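Local atomic coordinates of alpha-pyrone synthesis polyketide synthase-like Pks18 (Mycobacterium tuberculosis, PDB entry 1TED), a protein that probably extends medium- and long-chain acyl-CoA starters with malonyl-CoA to make tri- and tetraketide alpha-pyrones, as a homodimeric type III polyketide synthase. Residues 100-105 against 266-271. Residues are numbered along the deposited sequence; the frame is centred on the assembly and turned at random.
Sequences ATIRDR and LGVNHN
The first turn of helix 102-125 receives the tip of a beta-hairpin, where Ile102 N donates to His270 O at 2.8 Å. The N-H...O angle of 139° shows that this bond is bent, and the donor sits out of the carbonyl plane. Ile102 CB also lies 3.6 Å from Asn269 O. With CG1 anti to the backbone N (chi1 -174°), the Ile102 branch reaches Val268 CG1, 4.0 Å from Ile102 CG1, the two side chains crossing at about a right angle. Strands 264-269 and 272-277 form the hairpin, and the bond and packing at Ile102 join it to the helix that starts after Thr101, linking the C-terminal to the N-terminal half of this thiolase-fold chain. Ala100 N meets the His270 ring at its edge, in plane, 3.0 Å from CD2. Arg105 lays one guanidinium face over Asn271 O, 2.6 Å from Arg105 NE, a close contact and not a bond, because NE donates almost straight (167°) and in plane to Thr101 OG1 at 2.9 Å. Arg105 NH1 donates to Val207 O and Ala209 O, which with the Thr101 bond restrains rotation of the guanidinium. The dimer interface adjoins the hairpin: Asn269 OD1 accepts from Arg103 NH1 of the second subunit.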
loop_
_atom_site.group_PDB
_atom_site.type_symbol
_atom_site.label_atom_id
_atom_site.label_comp_id
_atom_site.label_asym_id
_atom_site.label_seq_id
_atom_site.Cartn_x
_atom_site.Cartn_y
_atom_site.Cartn_z
ATOM N N ALA A 100 -24.607 -4.674 4.313
ATOM C CA ALA A 100 -23.618 -4.858 5.364
ATOM C C ALA A 100 -22.802 -6.148 5.305
ATOM O O ALA A 100 -22.406 -6.669 6.343
ATOM C CB ALA A 100 -24.319 -4.752 6.730
ATOM N N THR A 101 -22.527 -6.646 4.106
ATOM C CA THR A 101 -21.756 -7.878 3.961
ATOM C C THR A 101 -20.272 -7.665 3.622
ATOM O O THR A 101 -19.553 -8.626 3.329
ATOM C CB THR A 101 -22.364 -8.768 2.860
ATOM O OG1 THR A 101 -22.506 -7.998 1.654
ATOM C CG2 THR A 101 -23.722 -9.319 3.300
ATOM N N ILE A 102 -19.817 -6.417 3.657
ATOM C CA ILE A 102 -18.429 -6.114 3.324
ATOM C C ILE A 102 -17.375 -6.945 4.077
ATOM O O ILE A 102 -16.414 -7.434 3.465
ATOM C CB ILE A 102 -18.128 -4.613 3.530
ATOM C CG1 ILE A 102 -16.711 -4.290 3.045
ATOM C CG2 ILE A 102 -18.290 -4.248 4.980
ATOM C CD1 ILE A 102 -16.480 -4.596 1.572
ATOM N N ARG A 103 -17.547 -7.115 5.389
ATOM C CA ARG A 103 -16.584 -7.887 6.184
ATOM C C ARG A 103 -16.508 -9.353 5.748
ATOM O O ARG A 103 -15.426 -9.933 5.690
ATOM C CB ARG A 103 -16.930 -7.818 7.678
ATOM C CG ARG A 103 -15.854 -8.411 8.594
ATOM C CD ARG A 103 -14.548 -7.610 8.541
ATOM N NE ARG A 103 -13.459 -8.260 9.270
ATOM C CZ ARG A 103 -13.311 -8.255 10.595
ATOM N NH1 ARG A 103 -14.180 -7.624 11.381
ATOM N NH2 ARG A 103 -12.290 -8.895 11.140
ATOM N N ASP A 104 -17.654 -9.952 5.440
ATOM C CA ASP A 104 -17.671 -11.343 5.007
ATOM C C ASP A 104 -17.059 -11.511 3.631
ATOM O O ASP A 104 -16.479 -12.554 3.333
ATOM C CB ASP A 104 -19.099 -11.898 5.005
ATOM C CG ASP A 104 -19.621 -12.168 6.406
ATOM O OD1 ASP A 104 -18.800 -12.244 7.350
ATOM O OD2 ASP A 104 -20.852 -12.318 6.568
ATOM N N ARG A 105 -17.183 -10.484 2.796
ATOM C CA ARG A 105 -16.638 -10.520 1.443
ATOM C C ARG A 105 -15.107 -10.428 1.448
ATOM O O ARG A 105 -14.446 -10.981 0.563
ATOM C CB ARG A 105 -17.258 -9.395 0.602
ATOM C CG ARG A 105 -18.745 -9.597 0.251
ATOM C CD ARG A 105 -19.345 -8.294 -0.278
ATOM N NE ARG A 105 -20.751 -8.381 -0.666
ATOM C CZ ARG A 105 -21.183 -8.709 -1.881
ATOM N NH1 ARG A 105 -20.322 -8.996 -2.850
ATOM N NH2 ARG A 105 -22.484 -8.716 -2.136
ATOM N N LEU A 266 -12.451 4.718 -6.688
ATOM C CA LEU A 266 -12.554 3.467 -5.952
ATOM C C LEU A 266 -13.088 3.768 -4.563
ATOM O O LEU A 266 -12.738 4.779 -3.961
ATOM C CB LEU A 266 -11.184 2.784 -5.851
ATOM C CG LEU A 266 -10.478 2.542 -7.187
ATOM C CD1 LEU A 266 -9.168 1.781 -6.944
ATOM C CD2 LEU A 266 -11.395 1.763 -8.116
ATOM N N GLY A 267 -13.944 2.893 -4.058
ATOM C CA GLY A 267 -14.510 3.119 -2.745
ATOM C C GLY A 267 -14.949 1.833 -2.088
ATOM O O GLY A 267 -14.991 0.784 -2.728
ATOM N N VAL A 268 -15.282 1.911 -0.807
ATOM C CA VAL A 268 -15.722 0.739 -0.077
ATOM C C VAL A 268 -17.184 0.902 0.332
ATOM O O VAL A 268 -17.515 1.808 1.093
ATOM C CB VAL A 268 -14.855 0.530 1.204
ATOM C CG1 VAL A 268 -15.366 -0.668 1.988
ATOM C CG2 VAL A 268 -13.383 0.336 0.827
ATOM N N ASN A 269 -18.063 0.046 -0.185
ATOM C CA ASN A 269 -19.471 0.106 0.193
ATOM C C ASN A 269 -19.782 -1.011 1.183
ATOM O O ASN A 269 -19.049 -2.001 1.279
ATOM C CB ASN A 269 -20.397 -0.050 -1.014
ATOM C CG ASN A 269 -20.377 1.151 -1.932
ATOM O OD1 ASN A 269 -20.254 2.294 -1.485
ATOM N ND2 ASN A 269 -20.520 0.897 -3.232
ATOM N N HIS A 270 -20.890 -0.845 1.900
ATOM C CA HIS A 270 -21.329 -1.810 2.904
ATOM C C HIS A 270 -21.479 -3.213 2.342
ATOM O O HIS A 270 -21.387 -4.190 3.081
ATOM C CB HIS A 270 -22.662 -1.377 3.516
ATOM C CG HIS A 270 -23.815 -1.433 2.563
ATOM N ND1 HIS A 270 -24.138 -0.390 1.721
ATOM C CD2 HIS A 270 -24.717 -2.412 2.314
ATOM C CE1 HIS A 270 -25.193 -0.724 0.996
ATOM N NE2 HIS A 270 -25.562 -1.946 1.336
ATOM N N ASN A 271 -21.721 -3.305 1.038
ATOM C CA ASN A 271 -21.885 -4.598 0.392
ATOM C C ASN A 271 -20.751 -4.950 -0.558
ATOM O O ASN A 271 -20.884 -5.840 -1.393
ATOM C CB ASN A 271 -23.223 -4.658 -0.352
ATOM C CG ASN A 271 -23.413 -3.504 -1.337
ATOM O OD1 ASN A 271 -22.597 -2.571 -1.413
ATOM N ND2 ASN A 271 -24.510 -3.565 -2.098
#